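Local coordinates for protein putative isomerase (Sinorhizobium meliloti, PDB 2PPG) that is a putative isomerase of the enolase superfamily, related to mandelate racemase and muconate lactonizing enzyme, with a barrel domain of the TIM type, at residues 235-245 with 261-269. Numbering follows the deposited sequence.
Sequences EPHGLWFAEAP and VSTAIAVGE
Strands 241-243 and 264-267 are neighbouring parallel strands of the TIM-type barrel in this enolase-superfamily protein, joined through helix 251-260 as a beta-alpha-beta unit. Their short axes run 31° apart, and the register sets Ala242 beside Ile265 and Glu243 beside Ala266. Three backbone bonds fix that register: Ala242 N gives to Ala264 O at 3.0 Å, Ala266 N to Ala242 O at 2.7 Å, and Ala244 N to Ala266 O. A water links the two segments, donating to Trp240 O and accepting from Ala264 N.

On the helix-facing side, Ile265 CD1 lies 3.8 Å from Ala242 CB, while its CG2 approaches Pro245 CG; Leu254 of helix 251-260 touches both Ile265 and Pro245. On the other side of the sheet, Phe241 brings CD1 to 3.7 Å from Ala266 CB, an oblique approach to the ring. The Phe241 ring also meets its sequence neighbour Trp240, with Phe241 CD2 over the centre of one indole face.

Toward the N-terminal end of the contact, Thr263 uses its two branches differently. With OG1 anti to the carbonyl carbon (chi1 -65°), the hydroxyl points at Glu235. It donates to Glu235 OE2 at 2.7 Å, arriving from above the carboxylate plane; Thr263 N and Ser262 OG add weak bonds to the same oxygen. The methyl CG2 packs instead onto Leu239 CD2 and the backbone of Phe241 and Ala242.

At the C-terminal end, Glu243 OE1 forms a salt bridge with Lys187 and a hydrogen bond with Gln290. The extended Glu243 side chain crosses that of Glu269 at about a right angle, their carboxylate planes 67° apart. Glu243 OE2 lies 2.7 Å from Glu269 OE1, a close approach of two carboxylate oxygens that is not counted as a hydrogen bond.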
loop_
_atom_site.group_PDB
_atom_site.type_symbol
_atom_site.label_atom_id
_atom_site.label_comp_id
_atom_site.label_asym_id
_atom_site.label_seq_id
_atom_site.Cartn_x
_atom_site.Cartn_y
_atom_site.Cartn_z
ATOM N N GLU A 235 -4.667 -24.492 -19.464
ATOM C CA GLU A 235 -3.432 -23.867 -19.952
ATOM C C GLU A 235 -2.436 -24.781 -20.678
ATOM O O GLU A 235 -1.813 -24.347 -21.642
ATOM C CB GLU A 235 -2.733 -23.068 -18.836
ATOM C CG GLU A 235 -3.253 -21.636 -18.700
ATOM C CD GLU A 235 -2.775 -20.913 -17.434
ATOM O OE1 GLU A 235 -2.777 -21.517 -16.348
ATOM O OE2 GLU A 235 -2.413 -19.721 -17.515
ATOM N N PRO A 236 -2.263 -26.036 -20.229
ATOM C CA PRO A 236 -1.395 -26.915 -21.024
ATOM C C PRO A 236 -1.827 -27.035 -22.494
ATOM O O PRO A 236 -0.992 -27.299 -23.362
ATOM C CB PRO A 236 -1.503 -28.274 -20.307
ATOM C CG PRO A 236 -2.665 -28.158 -19.368
ATOM C CD PRO A 236 -2.766 -26.713 -19.018
ATOM N N HIS A 237 -3.114 -26.820 -22.765
ATOM C CA HIS A 237 -3.645 -26.847 -24.130
ATOM C C HIS A 237 -3.513 -25.538 -24.936
ATOM O O HIS A 237 -3.759 -25.525 -26.137
ATOM C CB HIS A 237 -5.089 -27.333 -24.109
ATOM C CG HIS A 237 -5.246 -28.641 -23.416
ATOM N ND1 HIS A 237 -4.651 -29.796 -23.878
ATOM C CD2 HIS A 237 -5.883 -28.974 -22.269
ATOM C CE1 HIS A 237 -4.930 -30.790 -23.053
ATOM N NE2 HIS A 237 -5.677 -30.318 -22.069
ATOM N N GLY A 238 -3.116 -24.451 -24.285
ATOM C CA GLY A 238 -2.833 -23.199 -24.986
ATOM C C GLY A 238 -4.007 -22.237 -24.969
ATOM O O GLY A 238 -4.727 -22.112 -25.959
ATOM N N LEU A 239 -4.189 -21.552 -23.841
ATOM C CA LEU A 239 -5.365 -20.699 -23.632
ATOM C C LEU A 239 -5.098 -19.241 -24.015
ATOM O O LEU A 239 -4.212 -18.595 -23.461
ATOM C CB LEU A 239 -5.890 -20.831 -22.185
ATOM C CG LEU A 239 -7.226 -20.192 -21.766
ATOM C CD1 LEU A 239 -8.443 -20.647 -22.579
ATOM C CD2 LEU A 239 -7.467 -20.414 -20.284
ATOM N N TRP A 240 -5.867 -18.755 -24.986
ATOM C CA TRP A 240 -5.804 -17.380 -25.482
ATOM C C TRP A 240 -6.268 -16.391 -24.414
ATOM O O TRP A 240 -5.495 -15.537 -23.981
ATOM C CB TRP A 240 -6.675 -17.271 -26.735
ATOM C CG TRP A 240 -6.718 -15.925 -27.389
ATOM C CD1 TRP A 240 -5.782 -14.919 -27.300
ATOM C CD2 TRP A 240 -7.734 -15.449 -28.275
ATOM N NE1 TRP A 240 -6.178 -13.840 -28.045
ATOM C CE2 TRP A 240 -7.367 -14.140 -28.665
ATOM C CE3 TRP A 240 -8.929 -15.993 -28.767
ATOM C CZ2 TRP A 240 -8.155 -13.370 -29.529
ATOM C CZ3 TRP A 240 -9.706 -15.226 -29.625
ATOM C CH2 TRP A 240 -9.317 -13.931 -29.997
ATOM N N PHE A 241 -7.518 -16.501 -23.977
ATOM C CA PHE A 241 -7.960 -15.684 -22.848
ATOM C C PHE A 241 -9.117 -16.251 -22.026
ATOM O O PHE A 241 -9.932 -17.022 -22.522
ATOM C CB PHE A 241 -8.242 -14.243 -23.276
ATOM C CG PHE A 241 -9.416 -14.079 -24.218
ATOM C CD1 PHE A 241 -10.728 -14.109 -23.745
ATOM C CD2 PHE A 241 -9.206 -13.813 -25.571
ATOM C CE1 PHE A 241 -11.811 -13.922 -24.616
ATOM C CE2 PHE A 241 -10.281 -13.613 -26.446
ATOM C CZ PHE A 241 -11.579 -13.665 -25.973
ATOM N N ALA A 242 -9.153 -15.874 -20.749
ATOM C CA ALA A 242 -10.260 -16.209 -19.863
ATOM C C ALA A 242 -11.214 -15.025 -19.784
ATOM O O ALA A 242 -10.817 -13.930 -19.418
ATOM C CB ALA A 242 -9.738 -16.541 -18.497
ATOM N N GLU A 243 -12.469 -15.246 -20.143
ATOM C CA GLU A 243 -13.490 -14.198 -20.093
ATOM C C GLU A 243 -14.440 -14.436 -18.920
ATOM O O GLU A 243 -14.770 -15.583 -18.603
ATOM C CB GLU A 243 -14.262 -14.160 -21.421
ATOM C CG GLU A 243 -15.625 -13.467 -21.367
ATOM C CD GLU A 243 -16.269 -13.307 -22.731
ATOM O OE1 GLU A 243 -15.554 -13.446 -23.745
ATOM O OE2 GLU A 243 -17.490 -13.036 -22.794
ATOM N N ALA A 244 -14.873 -13.348 -18.285
ATOM C CA ALA A 244 -15.805 -13.394 -17.150
ATOM C C ALA A 244 -15.572 -14.561 -16.178
ATOM O O ALA A 244 -16.467 -15.370 -15.992
ATOM C CB ALA A 244 -17.228 -13.419 -17.658
ATOM N N PRO A 245 -14.379 -14.646 -15.543
ATOM C CA PRO A 245 -14.105 -15.819 -14.711
ATOM C C PRO A 245 -14.763 -15.767 -13.326
ATOM O O PRO A 245 -14.995 -16.816 -12.725
ATOM C CB PRO A 245 -12.578 -15.799 -14.571
ATOM C CG PRO A 245 -12.218 -14.379 -14.634
ATOM C CD PRO A 245 -13.242 -13.702 -15.536
ATOM N N VAL A 261 -2.460 -16.397 -12.630
ATOM C CA VAL A 261 -2.278 -17.158 -13.874
ATOM C C VAL A 261 -1.613 -16.300 -14.942
ATOM O O VAL A 261 -1.780 -15.085 -14.959
ATOM C CB VAL A 261 -3.624 -17.688 -14.416
ATOM C CG1 VAL A 261 -4.191 -18.746 -13.494
ATOM C CG2 VAL A 261 -4.632 -16.548 -14.608
ATOM N N SER A 262 -0.855 -16.909 -15.839
ATOM C CA SER A 262 -0.204 -16.104 -16.870
ATOM C C SER A 262 -1.192 -15.696 -17.979
ATOM O O SER A 262 -0.923 -14.773 -18.743
ATOM C CB SER A 262 1.013 -16.827 -17.441
ATOM O OG SER A 262 0.624 -18.079 -17.957
ATOM N N THR A 263 -2.333 -16.380 -18.034
ATOM C CA THR A 263 -3.370 -16.138 -19.029
ATOM C C THR A 263 -4.023 -14.768 -18.899
ATOM O O THR A 263 -4.362 -14.308 -17.791
ATOM C CB THR A 263 -4.491 -17.186 -18.923
ATOM O OG1 THR A 263 -3.978 -18.474 -19.259
ATOM C CG2 THR A 263 -5.657 -16.852 -19.869
ATOM N N ALA A 264 -4.208 -14.133 -20.052
ATOM C CA ALA A 264 -4.839 -12.839 -20.146
ATOM C C ALA A 264 -6.300 -12.923 -19.673
ATOM O O ALA A 264 -7.008 -13.861 -20.010
ATOM C CB ALA A 264 -4.757 -12.367 -21.561
ATOM N N ILE A 265 -6.732 -11.954 -18.873
ATOM C CA ILE A 265 -8.077 -11.976 -18.310
ATOM C C ILE A 265 -8.930 -10.929 -18.989
ATOM O O ILE A 265 -8.538 -9.765 -19.053
ATOM C CB ILE A 265 -8.082 -11.703 -16.781
ATOM C CG1 ILE A 265 -7.316 -12.793 -16.025
ATOM C CG2 ILE A 265 -9.501 -11.589 -16.258
ATOM C CD1 ILE A 265 -7.698 -14.172 -16.403
ATOM N N ALA A 266 -10.095 -11.345 -19.484
ATOM C CA ALA A 266 -10.942 -10.468 -20.291
ATOM C C ALA A 266 -12.278 -10.232 -19.634
ATOM O O ALA A 266 -12.943 -11.191 -19.219
ATOM C CB ALA A 266 -11.146 -11.060 -21.671
ATOM N N VAL A 267 -12.666 -8.958 -19.542
ATOM C CA VAL A 267 -13.951 -8.574 -18.957
ATOM C C VAL A 267 -14.465 -7.336 -19.651
ATOM O O VAL A 267 -13.724 -6.713 -20.407
ATOM C CB VAL A 267 -13.842 -8.291 -17.433
ATOM C CG1 VAL A 267 -13.461 -9.562 -16.681
ATOM C CG2 VAL A 267 -12.839 -7.159 -17.136
ATOM N N GLY A 268 -15.725 -6.977 -19.413
ATOM C CA GLY A 268 -16.220 -5.669 -19.847
ATOM C C GLY A 268 -17.621 -5.570 -20.431
ATOM O O GLY A 268 -18.227 -4.489 -20.439
ATOM N N GLU A 269 -18.152 -6.688 -20.913
ATOM C CA GLU A 269 -19.395 -6.674 -21.675
ATOM C C GLU A 269 -20.623 -6.126 -20.933
ATOM O O GLU A 269 -21.520 -5.582 -21.556
ATOM C CB GLU A 269 -19.677 -8.069 -22.253
ATOM C CG GLU A 269 -20.157 -9.090 -21.239
ATOM C CD GLU A 269 -20.247 -10.471 -21.827
ATOM O OE1 GLU A 269 -19.210 -11.178 -21.854
ATOM O OE2 GLU A 269 -21.357 -10.852 -22.262
HETATM O O HOH W 1 -2.968 -15.435 -22.432
#